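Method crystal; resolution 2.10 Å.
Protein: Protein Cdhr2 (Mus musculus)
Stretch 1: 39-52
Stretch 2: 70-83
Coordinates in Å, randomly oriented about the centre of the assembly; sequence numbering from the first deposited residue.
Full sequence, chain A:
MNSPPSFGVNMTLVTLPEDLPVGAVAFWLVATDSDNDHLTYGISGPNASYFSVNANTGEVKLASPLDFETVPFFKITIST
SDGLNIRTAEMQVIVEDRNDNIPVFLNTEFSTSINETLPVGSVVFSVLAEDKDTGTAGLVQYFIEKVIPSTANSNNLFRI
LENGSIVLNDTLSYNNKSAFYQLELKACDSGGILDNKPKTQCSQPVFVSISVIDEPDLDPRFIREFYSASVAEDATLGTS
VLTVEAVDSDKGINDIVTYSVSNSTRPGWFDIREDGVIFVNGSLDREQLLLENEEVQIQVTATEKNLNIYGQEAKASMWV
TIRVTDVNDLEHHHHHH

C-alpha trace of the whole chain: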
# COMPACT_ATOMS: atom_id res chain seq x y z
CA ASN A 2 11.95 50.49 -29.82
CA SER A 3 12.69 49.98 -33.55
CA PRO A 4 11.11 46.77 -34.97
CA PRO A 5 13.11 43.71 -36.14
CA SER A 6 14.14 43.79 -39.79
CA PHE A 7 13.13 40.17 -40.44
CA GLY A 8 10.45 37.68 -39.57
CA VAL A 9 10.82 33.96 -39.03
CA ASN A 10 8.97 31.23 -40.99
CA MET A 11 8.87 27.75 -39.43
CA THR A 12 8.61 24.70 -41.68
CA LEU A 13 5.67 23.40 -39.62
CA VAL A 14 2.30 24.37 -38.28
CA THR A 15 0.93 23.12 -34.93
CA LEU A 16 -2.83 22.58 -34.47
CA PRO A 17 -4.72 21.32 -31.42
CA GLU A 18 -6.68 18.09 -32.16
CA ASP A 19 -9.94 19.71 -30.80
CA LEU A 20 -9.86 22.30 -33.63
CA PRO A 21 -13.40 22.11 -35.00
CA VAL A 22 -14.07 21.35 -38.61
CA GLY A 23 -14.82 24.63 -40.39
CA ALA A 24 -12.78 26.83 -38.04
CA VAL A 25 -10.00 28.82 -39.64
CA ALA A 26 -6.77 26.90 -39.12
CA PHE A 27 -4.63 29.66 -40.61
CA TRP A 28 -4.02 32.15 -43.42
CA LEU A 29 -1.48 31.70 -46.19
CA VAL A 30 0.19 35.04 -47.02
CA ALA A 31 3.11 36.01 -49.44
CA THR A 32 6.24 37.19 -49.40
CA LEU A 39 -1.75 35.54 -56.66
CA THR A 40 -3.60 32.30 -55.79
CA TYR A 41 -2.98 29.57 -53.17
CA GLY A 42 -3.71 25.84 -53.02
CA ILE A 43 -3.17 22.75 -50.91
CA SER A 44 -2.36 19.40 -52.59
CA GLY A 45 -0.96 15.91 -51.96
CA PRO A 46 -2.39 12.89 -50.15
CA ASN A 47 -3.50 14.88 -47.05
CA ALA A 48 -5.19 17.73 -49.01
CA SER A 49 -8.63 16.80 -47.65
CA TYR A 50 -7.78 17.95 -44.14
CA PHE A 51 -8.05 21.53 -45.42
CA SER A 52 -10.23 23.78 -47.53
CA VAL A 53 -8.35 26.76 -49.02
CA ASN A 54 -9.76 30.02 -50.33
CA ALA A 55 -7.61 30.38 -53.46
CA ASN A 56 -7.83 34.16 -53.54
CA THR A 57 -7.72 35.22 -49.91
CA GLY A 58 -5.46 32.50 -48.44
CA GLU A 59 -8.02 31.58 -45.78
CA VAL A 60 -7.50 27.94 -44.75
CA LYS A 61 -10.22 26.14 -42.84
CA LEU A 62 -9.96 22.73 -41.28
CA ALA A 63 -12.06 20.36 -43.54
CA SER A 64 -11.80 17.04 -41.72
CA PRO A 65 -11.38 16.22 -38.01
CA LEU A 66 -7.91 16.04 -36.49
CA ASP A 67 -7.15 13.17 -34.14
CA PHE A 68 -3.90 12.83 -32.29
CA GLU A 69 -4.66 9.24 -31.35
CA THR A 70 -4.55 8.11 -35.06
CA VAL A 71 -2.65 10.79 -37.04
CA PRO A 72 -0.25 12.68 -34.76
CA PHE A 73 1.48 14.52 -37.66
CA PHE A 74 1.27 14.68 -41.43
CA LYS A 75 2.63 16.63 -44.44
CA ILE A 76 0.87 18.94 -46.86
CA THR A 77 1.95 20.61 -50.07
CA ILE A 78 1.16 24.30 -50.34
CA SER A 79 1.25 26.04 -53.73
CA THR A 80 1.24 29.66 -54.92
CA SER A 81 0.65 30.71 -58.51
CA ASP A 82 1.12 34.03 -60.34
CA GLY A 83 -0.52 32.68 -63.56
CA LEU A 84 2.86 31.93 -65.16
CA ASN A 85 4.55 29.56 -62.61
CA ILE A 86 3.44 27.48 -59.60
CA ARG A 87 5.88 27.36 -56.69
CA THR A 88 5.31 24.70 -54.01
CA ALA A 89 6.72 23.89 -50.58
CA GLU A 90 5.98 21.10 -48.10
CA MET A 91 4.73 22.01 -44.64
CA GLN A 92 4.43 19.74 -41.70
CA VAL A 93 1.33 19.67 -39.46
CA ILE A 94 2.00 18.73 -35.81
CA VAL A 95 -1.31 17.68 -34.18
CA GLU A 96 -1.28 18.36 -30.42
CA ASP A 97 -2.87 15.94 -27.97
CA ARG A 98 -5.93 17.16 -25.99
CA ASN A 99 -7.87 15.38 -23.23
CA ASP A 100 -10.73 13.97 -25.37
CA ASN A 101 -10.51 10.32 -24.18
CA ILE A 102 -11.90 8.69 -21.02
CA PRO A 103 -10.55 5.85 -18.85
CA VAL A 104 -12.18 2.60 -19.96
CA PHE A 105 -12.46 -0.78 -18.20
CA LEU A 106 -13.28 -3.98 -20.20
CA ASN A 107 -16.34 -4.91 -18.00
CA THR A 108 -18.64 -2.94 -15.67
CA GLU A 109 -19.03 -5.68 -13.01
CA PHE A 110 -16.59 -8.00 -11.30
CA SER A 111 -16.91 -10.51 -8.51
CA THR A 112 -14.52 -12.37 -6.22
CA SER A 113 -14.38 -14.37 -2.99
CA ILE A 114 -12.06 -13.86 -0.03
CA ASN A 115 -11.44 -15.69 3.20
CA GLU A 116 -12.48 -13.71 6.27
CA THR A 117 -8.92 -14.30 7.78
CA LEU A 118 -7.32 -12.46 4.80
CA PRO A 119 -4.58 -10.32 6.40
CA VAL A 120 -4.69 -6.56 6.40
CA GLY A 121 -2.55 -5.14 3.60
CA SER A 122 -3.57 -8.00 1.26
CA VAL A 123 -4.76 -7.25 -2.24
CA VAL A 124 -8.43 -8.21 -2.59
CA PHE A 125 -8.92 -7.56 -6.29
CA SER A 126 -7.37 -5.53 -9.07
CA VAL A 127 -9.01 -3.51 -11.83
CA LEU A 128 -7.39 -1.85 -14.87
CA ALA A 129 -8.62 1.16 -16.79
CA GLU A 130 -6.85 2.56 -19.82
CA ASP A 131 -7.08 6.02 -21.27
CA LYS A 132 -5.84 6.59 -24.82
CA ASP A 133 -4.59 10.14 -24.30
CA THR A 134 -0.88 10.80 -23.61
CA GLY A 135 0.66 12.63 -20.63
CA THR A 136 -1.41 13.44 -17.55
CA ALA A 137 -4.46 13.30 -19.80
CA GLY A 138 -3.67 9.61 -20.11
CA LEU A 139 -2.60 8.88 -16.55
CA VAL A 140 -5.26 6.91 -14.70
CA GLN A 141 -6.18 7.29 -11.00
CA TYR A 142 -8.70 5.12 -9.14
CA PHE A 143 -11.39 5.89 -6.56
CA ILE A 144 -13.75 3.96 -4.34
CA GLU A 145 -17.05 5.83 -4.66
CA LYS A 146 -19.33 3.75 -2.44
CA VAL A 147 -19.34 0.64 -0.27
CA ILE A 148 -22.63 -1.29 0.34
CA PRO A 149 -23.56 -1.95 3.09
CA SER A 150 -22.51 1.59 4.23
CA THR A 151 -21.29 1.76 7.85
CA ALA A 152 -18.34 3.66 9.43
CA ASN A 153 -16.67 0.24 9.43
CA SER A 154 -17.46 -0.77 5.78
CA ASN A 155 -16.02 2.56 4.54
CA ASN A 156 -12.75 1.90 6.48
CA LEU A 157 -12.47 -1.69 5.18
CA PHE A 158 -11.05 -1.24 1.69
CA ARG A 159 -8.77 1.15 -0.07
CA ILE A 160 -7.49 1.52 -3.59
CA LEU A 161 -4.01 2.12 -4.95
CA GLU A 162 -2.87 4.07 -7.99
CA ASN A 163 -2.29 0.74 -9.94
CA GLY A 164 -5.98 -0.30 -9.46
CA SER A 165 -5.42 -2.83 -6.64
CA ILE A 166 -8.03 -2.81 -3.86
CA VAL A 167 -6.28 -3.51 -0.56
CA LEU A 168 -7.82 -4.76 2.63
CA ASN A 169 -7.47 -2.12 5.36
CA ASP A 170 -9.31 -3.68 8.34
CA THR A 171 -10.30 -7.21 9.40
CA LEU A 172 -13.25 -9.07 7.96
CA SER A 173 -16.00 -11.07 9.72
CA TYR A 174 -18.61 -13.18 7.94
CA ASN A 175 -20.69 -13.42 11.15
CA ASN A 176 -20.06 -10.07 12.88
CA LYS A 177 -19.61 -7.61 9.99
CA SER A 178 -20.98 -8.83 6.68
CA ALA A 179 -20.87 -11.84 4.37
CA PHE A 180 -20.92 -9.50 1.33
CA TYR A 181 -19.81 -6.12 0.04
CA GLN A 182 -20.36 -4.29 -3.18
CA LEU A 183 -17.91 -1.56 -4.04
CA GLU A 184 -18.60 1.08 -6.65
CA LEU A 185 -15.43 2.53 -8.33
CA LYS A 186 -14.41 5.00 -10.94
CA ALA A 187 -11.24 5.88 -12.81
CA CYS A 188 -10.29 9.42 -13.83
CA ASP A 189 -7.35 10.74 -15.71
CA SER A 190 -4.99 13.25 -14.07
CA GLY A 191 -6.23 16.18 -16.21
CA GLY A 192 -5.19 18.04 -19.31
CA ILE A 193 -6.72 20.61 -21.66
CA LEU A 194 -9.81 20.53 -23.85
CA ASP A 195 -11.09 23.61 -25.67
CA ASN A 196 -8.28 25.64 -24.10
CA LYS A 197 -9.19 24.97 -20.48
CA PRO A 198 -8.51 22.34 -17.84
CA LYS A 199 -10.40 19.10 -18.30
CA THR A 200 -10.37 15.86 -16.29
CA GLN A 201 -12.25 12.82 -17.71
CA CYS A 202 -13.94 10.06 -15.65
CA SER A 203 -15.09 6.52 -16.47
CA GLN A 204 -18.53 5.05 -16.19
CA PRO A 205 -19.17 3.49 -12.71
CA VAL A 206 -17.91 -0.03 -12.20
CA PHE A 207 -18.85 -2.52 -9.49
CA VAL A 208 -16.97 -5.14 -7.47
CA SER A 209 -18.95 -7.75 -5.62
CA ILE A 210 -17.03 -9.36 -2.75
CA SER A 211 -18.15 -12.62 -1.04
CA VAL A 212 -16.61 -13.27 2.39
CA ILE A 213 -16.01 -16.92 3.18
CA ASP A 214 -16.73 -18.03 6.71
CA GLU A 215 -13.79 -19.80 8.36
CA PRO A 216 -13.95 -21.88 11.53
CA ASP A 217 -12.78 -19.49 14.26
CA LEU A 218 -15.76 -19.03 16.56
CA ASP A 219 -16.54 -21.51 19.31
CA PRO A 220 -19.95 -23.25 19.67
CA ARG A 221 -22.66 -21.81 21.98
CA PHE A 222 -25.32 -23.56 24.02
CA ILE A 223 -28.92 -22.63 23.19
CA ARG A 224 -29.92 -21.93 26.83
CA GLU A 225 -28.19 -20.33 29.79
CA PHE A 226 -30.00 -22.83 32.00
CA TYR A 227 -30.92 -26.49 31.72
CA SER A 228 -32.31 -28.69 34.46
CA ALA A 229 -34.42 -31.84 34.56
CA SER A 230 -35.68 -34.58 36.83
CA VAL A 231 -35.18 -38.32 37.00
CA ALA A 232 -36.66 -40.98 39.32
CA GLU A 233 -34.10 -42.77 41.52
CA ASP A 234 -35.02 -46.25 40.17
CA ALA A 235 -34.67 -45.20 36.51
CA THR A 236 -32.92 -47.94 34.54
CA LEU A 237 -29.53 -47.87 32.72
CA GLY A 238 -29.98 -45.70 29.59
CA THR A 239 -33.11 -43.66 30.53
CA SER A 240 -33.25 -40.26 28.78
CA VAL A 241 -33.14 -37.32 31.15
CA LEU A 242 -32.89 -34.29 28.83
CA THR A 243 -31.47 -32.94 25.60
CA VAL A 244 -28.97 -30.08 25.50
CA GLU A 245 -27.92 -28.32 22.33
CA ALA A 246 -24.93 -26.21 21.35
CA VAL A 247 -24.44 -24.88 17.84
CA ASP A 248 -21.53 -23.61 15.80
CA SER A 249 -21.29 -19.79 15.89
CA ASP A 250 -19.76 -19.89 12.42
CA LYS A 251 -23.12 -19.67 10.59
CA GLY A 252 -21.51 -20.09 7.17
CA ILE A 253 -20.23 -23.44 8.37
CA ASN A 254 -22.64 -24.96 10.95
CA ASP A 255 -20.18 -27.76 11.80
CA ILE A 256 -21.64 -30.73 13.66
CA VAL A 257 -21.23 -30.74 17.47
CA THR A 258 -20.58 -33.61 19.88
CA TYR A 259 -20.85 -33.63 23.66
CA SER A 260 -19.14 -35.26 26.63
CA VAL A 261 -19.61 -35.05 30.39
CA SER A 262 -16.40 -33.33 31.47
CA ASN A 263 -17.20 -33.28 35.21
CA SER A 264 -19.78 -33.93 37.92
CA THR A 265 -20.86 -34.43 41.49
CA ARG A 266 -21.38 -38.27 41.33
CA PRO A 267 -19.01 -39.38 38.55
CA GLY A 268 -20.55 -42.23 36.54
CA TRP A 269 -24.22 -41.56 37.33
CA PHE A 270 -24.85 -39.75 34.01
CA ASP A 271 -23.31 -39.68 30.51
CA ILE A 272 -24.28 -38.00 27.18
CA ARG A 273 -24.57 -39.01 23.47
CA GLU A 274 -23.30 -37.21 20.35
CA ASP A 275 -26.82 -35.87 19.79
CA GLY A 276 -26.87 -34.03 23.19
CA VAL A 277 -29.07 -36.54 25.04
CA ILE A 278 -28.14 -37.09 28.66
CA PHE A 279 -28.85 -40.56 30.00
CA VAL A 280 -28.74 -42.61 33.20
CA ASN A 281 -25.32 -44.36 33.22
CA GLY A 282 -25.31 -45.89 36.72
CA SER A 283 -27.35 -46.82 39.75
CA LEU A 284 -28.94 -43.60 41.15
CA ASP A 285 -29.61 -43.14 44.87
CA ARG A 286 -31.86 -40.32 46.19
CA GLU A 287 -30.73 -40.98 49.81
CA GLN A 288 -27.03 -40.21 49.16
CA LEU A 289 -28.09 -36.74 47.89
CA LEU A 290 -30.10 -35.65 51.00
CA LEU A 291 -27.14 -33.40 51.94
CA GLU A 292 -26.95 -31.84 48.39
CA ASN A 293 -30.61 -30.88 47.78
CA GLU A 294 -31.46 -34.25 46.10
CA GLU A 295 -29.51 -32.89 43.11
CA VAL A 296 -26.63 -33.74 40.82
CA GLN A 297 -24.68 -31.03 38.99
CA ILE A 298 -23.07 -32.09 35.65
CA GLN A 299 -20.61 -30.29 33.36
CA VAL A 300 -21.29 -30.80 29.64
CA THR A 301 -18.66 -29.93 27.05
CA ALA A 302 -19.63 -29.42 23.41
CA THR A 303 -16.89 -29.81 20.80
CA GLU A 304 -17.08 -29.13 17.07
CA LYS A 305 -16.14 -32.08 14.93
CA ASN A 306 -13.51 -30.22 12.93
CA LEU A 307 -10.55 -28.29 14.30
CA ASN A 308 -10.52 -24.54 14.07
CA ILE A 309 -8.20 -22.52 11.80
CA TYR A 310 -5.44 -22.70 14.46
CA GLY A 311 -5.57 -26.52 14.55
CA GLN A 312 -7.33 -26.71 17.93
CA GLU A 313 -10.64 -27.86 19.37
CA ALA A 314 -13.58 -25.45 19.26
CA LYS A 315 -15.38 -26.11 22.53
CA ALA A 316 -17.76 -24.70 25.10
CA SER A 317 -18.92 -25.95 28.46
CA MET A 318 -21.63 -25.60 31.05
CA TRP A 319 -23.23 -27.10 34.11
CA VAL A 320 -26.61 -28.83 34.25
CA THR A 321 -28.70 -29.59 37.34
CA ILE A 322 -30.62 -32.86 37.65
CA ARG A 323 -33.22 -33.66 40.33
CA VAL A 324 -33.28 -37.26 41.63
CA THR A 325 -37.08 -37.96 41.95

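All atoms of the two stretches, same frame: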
# COMPACT_ATOMS: atom_id res chain seq x y z
N LEU A 39 -1.90 36.93 -56.28
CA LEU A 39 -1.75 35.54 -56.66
C LEU A 39 -2.67 34.55 -55.92
O LEU A 39 -3.33 34.93 -54.95
CB LEU A 39 -0.29 35.12 -56.51
CG LEU A 39 0.51 35.30 -55.24
CD1 LEU A 39 -0.16 34.62 -54.06
CD2 LEU A 39 1.90 34.70 -55.48
N THR A 40 -2.73 33.30 -56.38
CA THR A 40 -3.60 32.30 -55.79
C THR A 40 -2.87 31.17 -55.06
O THR A 40 -1.77 30.77 -55.45
CB THR A 40 -4.52 31.66 -56.85
OG1 THR A 40 -3.72 30.94 -57.79
CG2 THR A 40 -5.35 32.71 -57.58
N TYR A 41 -3.52 30.63 -54.04
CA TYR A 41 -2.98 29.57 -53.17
C TYR A 41 -3.73 28.27 -53.34
O TYR A 41 -4.91 28.28 -53.66
CB TYR A 41 -3.13 29.96 -51.70
CG TYR A 41 -2.63 31.31 -51.36
CD1 TYR A 41 -1.30 31.49 -50.94
CD2 TYR A 41 -3.47 32.42 -51.41
CE1 TYR A 41 -0.83 32.75 -50.60
CE2 TYR A 41 -3.00 33.69 -51.07
CZ TYR A 41 -1.68 33.84 -50.68
OH TYR A 41 -1.19 35.07 -50.34
N GLY A 42 -3.06 27.16 -53.06
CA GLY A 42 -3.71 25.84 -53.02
C GLY A 42 -3.03 24.91 -52.04
O GLY A 42 -1.92 25.18 -51.57
N ILE A 43 -3.73 23.83 -51.70
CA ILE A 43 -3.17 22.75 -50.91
C ILE A 43 -3.38 21.46 -51.69
O ILE A 43 -4.47 21.23 -52.20
CB ILE A 43 -3.75 22.73 -49.47
CG1 ILE A 43 -3.04 23.84 -48.68
CG2 ILE A 43 -3.48 21.41 -48.75
CD1 ILE A 43 -3.60 24.14 -47.30
N SER A 44 -2.33 20.65 -51.81
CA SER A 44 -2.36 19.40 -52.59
C SER A 44 -1.59 18.29 -51.88
O SER A 44 -0.94 18.50 -50.83
CB SER A 44 -1.76 19.62 -53.99
OG SER A 44 -0.38 19.96 -53.88
N GLY A 45 -1.67 17.09 -52.46
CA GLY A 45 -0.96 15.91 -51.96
C GLY A 45 -1.94 15.04 -51.22
O GLY A 45 -3.13 15.37 -51.13
N PRO A 46 -1.47 13.90 -50.69
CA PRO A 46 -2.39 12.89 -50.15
C PRO A 46 -3.24 13.36 -48.95
O PRO A 46 -4.34 12.86 -48.76
CB PRO A 46 -1.45 11.74 -49.75
CG PRO A 46 -0.12 12.40 -49.53
CD PRO A 46 -0.06 13.49 -50.56
N ASN A 47 -2.74 14.32 -48.17
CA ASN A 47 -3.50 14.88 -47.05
C ASN A 47 -4.27 16.17 -47.34
O ASN A 47 -4.71 16.84 -46.41
CB ASN A 47 -2.53 15.13 -45.91
CG ASN A 47 -1.81 13.87 -45.50
OD1 ASN A 47 -2.43 12.86 -45.26
ND2 ASN A 47 -0.49 13.94 -45.39
N ALA A 48 -4.45 16.51 -48.62
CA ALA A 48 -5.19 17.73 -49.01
C ALA A 48 -6.57 17.87 -48.39
O ALA A 48 -7.01 18.98 -48.16
CB ALA A 48 -5.35 17.81 -50.54
N SER A 49 -7.23 16.76 -48.10
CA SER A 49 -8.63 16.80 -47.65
C SER A 49 -8.81 17.24 -46.20
O SER A 49 -9.91 17.45 -45.76
CB SER A 49 -9.30 15.43 -47.85
OG SER A 49 -8.65 14.47 -47.04
N TYR A 50 -7.72 17.35 -45.45
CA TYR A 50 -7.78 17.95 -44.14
C TYR A 50 -8.09 19.44 -44.19
O TYR A 50 -8.53 20.00 -43.17
CB TYR A 50 -6.45 17.77 -43.38
CG TYR A 50 -6.31 16.44 -42.72
CD1 TYR A 50 -6.96 16.17 -41.53
CD2 TYR A 50 -5.54 15.44 -43.29
CE1 TYR A 50 -6.83 14.94 -40.89
CE2 TYR A 50 -5.40 14.21 -42.67
CZ TYR A 50 -6.04 13.97 -41.46
OH TYR A 50 -5.88 12.76 -40.83
N PHE A 51 -7.82 20.09 -45.32
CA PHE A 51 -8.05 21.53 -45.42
C PHE A 51 -8.86 21.95 -46.62
O PHE A 51 -8.96 21.23 -47.60
CB PHE A 51 -6.74 22.25 -45.43
CG PHE A 51 -5.89 21.94 -44.22
CD1 PHE A 51 -6.25 22.43 -42.98
CD2 PHE A 51 -4.77 21.11 -44.33
CE1 PHE A 51 -5.48 22.15 -41.85
CE2 PHE A 51 -4.00 20.81 -43.21
CZ PHE A 51 -4.36 21.34 -41.96
N SER A 52 -9.47 23.12 -46.49
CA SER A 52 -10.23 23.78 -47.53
C SER A 52 -9.62 25.15 -47.65
O SER A 52 -9.64 25.91 -46.68
CB SER A 52 -11.67 23.91 -47.08
OG SER A 52 -12.38 24.85 -47.86
N THR A 70 -4.82 8.84 -33.78
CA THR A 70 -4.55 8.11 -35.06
C THR A 70 -3.51 8.77 -35.97
O THR A 70 -2.69 8.08 -36.54
CB THR A 70 -5.81 7.91 -35.89
OG1 THR A 70 -6.79 8.84 -35.46
CG2 THR A 70 -6.38 6.53 -35.71
N VAL A 71 -3.58 10.09 -36.15
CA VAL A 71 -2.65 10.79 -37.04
C VAL A 71 -2.01 11.97 -36.28
O VAL A 71 -2.47 13.11 -36.33
CB VAL A 71 -3.31 11.24 -38.35
CG1 VAL A 71 -2.24 11.82 -39.27
CG2 VAL A 71 -3.99 10.04 -39.08
N PRO A 72 -0.93 11.68 -35.56
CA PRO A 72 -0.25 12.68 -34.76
C PRO A 72 0.47 13.82 -35.53
O PRO A 72 0.62 14.94 -34.98
CB PRO A 72 0.75 11.85 -33.93
CG PRO A 72 0.93 10.59 -34.68
CD PRO A 72 -0.36 10.33 -35.41
N PHE A 73 0.88 13.53 -36.77
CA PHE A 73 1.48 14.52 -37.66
C PHE A 73 1.24 14.09 -39.08
O PHE A 73 0.98 12.92 -39.33
CB PHE A 73 3.00 14.73 -37.35
CG PHE A 73 3.84 13.49 -37.56
CD1 PHE A 73 3.99 12.56 -36.53
CD2 PHE A 73 4.43 13.24 -38.79
CE1 PHE A 73 4.74 11.38 -36.73
CE2 PHE A 73 5.18 12.06 -39.01
CZ PHE A 73 5.32 11.12 -37.98
N PHE A 74 1.32 15.02 -40.02
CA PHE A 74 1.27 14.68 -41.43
C PHE A 74 1.77 15.86 -42.26
O PHE A 74 1.86 16.96 -41.76
CB PHE A 74 -0.15 14.27 -41.86
CG PHE A 74 -1.18 15.35 -41.63
CD1 PHE A 74 -1.84 15.46 -40.41
CD2 PHE A 74 -1.47 16.26 -42.62
CE1 PHE A 74 -2.78 16.46 -40.20
CE2 PHE A 74 -2.43 17.26 -42.42
CZ PHE A 74 -3.07 17.37 -41.19
N LYS A 75 2.15 15.60 -43.51
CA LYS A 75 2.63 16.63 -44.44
C LYS A 75 1.54 17.13 -45.40
O LYS A 75 0.66 16.36 -45.86
CB LYS A 75 3.73 16.08 -45.36
CG LYS A 75 5.04 15.87 -44.68
CD LYS A 75 6.11 15.33 -45.65
CE LYS A 75 7.34 14.86 -44.84
NZ LYS A 75 7.63 15.72 -43.63
N ILE A 76 1.69 18.39 -45.79
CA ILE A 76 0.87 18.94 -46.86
C ILE A 76 1.77 19.65 -47.86
O ILE A 76 2.86 20.04 -47.53
CB ILE A 76 -0.20 19.92 -46.33
CG1 ILE A 76 0.42 20.97 -45.41
CG2 ILE A 76 -1.27 19.15 -45.60
CD1 ILE A 76 -0.52 22.09 -44.98
N THR A 77 1.28 19.80 -49.07
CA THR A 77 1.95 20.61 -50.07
C THR A 77 1.10 21.88 -50.28
O THR A 77 -0.10 21.80 -50.60
CB THR A 77 2.17 19.81 -51.39
OG1 THR A 77 3.00 18.67 -51.11
CG2 THR A 77 2.85 20.65 -52.44
N ILE A 78 1.73 23.02 -50.07
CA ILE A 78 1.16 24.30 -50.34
C ILE A 78 1.74 24.85 -51.65
O ILE A 78 2.93 24.73 -51.90
CB ILE A 78 1.46 25.29 -49.19
CG1 ILE A 78 0.74 24.81 -47.92
CG2 ILE A 78 0.97 26.69 -49.55
CD1 ILE A 78 1.37 25.34 -46.65
N SER A 79 0.89 25.49 -52.43
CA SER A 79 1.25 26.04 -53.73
C SER A 79 0.80 27.48 -53.85
O SER A 79 -0.23 27.87 -53.30
CB SER A 79 0.60 25.21 -54.81
OG SER A 79 -0.82 25.32 -54.70
N THR A 80 1.61 28.29 -54.54
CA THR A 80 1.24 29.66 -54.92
C THR A 80 1.45 29.76 -56.41
O THR A 80 2.39 29.17 -56.95
CB THR A 80 2.18 30.72 -54.33
OG1 THR A 80 3.53 30.27 -54.50
CG2 THR A 80 1.86 31.06 -52.86
N SER A 81 0.58 30.51 -57.07
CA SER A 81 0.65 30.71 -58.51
C SER A 81 0.42 32.18 -58.84
O SER A 81 -0.47 32.82 -58.30
CB SER A 81 -0.40 29.86 -59.23
OG SER A 81 -0.38 30.16 -60.62
N ASP A 82 1.24 32.68 -59.77
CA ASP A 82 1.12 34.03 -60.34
C ASP A 82 0.50 34.01 -61.75
O ASP A 82 0.58 35.01 -62.45
CB ASP A 82 2.51 34.71 -60.39
CG ASP A 82 3.54 33.94 -61.26
OD1 ASP A 82 3.19 32.91 -61.89
OD2 ASP A 82 4.73 34.37 -61.30
N GLY A 83 -0.07 32.87 -62.17
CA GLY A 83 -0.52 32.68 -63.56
C GLY A 83 0.51 31.98 -64.43
O GLY A 83 0.18 31.08 -65.20
O HOH W 1 2.32 12.51 -44.25

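Antiparallel β-strands illustrate how a regular backbone ladder can be continued by side chains once the strands part, and this pair from mouse Cdhr2 is a compact example. Strand 40-44 runs against strand 73-81 with their N-to-C directions at 157°, and the pairing alternates between two kinds of site. At the hydrogen-bonded pairs, T40 with S81, G42 with S79 and S44 with T77, each residue both gives and receives a backbone bond. T40 N lies 3.0 Å from S81 O and S81 N 2.9 Å from T40 O; G42 N to S79 O is 2.9 Å and S79 N to G42 O 3.0 Å; S44 N to T77 O is 2.8 Å and T77 N to S44 O 3.1 Å. Between them, at Y41 with T80 and I43 with I78, the chains draw in to a CA-CA distance of 4.6 Å, and the carbonyls already engaged also accept CA-H...O contacts, such as Y41 CA to S79 O at 3.2 Å and I43 CA to T77 O at 3.2 Å.

Beyond S44 the ladder ends, and the chain folds through a type I turn from G45 to A48, closed by A48 N to G45 O at 3.1 Å. Positive phi at G45 suits glycine, since a CB there would be jammed against the preceding carbonyl. The turn leaves N47 beside the partner strand, with its CA-to-CB bond pointing toward it, and its ND2 donates a nearly linear hydrogen bond to K75 O at 2.7 Å. A side-chain amide thus takes up a strand carbonyl past the last backbone pair. A water accepts from K75 N at 3.2 Å and, weakly, from N47 ND2 at 3.4 Å.

Alternation also sorts the side chains. T40, S44, T77, S79 and S81 share one face, polar in character. G42 lies on it without a side chain: a CB would come 2.9 Å from S79 OG, a clash. That hydroxyl instead makes a weak hydrogen bond to the carbonyl, S79 OG to G42 O at 3.3 Å.

Y41, I43, I78 and T80 occupy the other face, where I43 CG1 meets I78 CG1 at 4.0 Å and Y41 CD1 meets T80 CG2 at 3.7 Å. Farther along, buried F74 joins an aromatic cluster. Its ring forms an offset stack with Y50, centroids 4.3 Å apart and planes at 19°, while F51 CE2 approaches its edge, 4.0 Å from F74 CE2. The F51 ring in turn receives I76 at its own edge, with CE2 of F51 4.0 Å from I76 CG2.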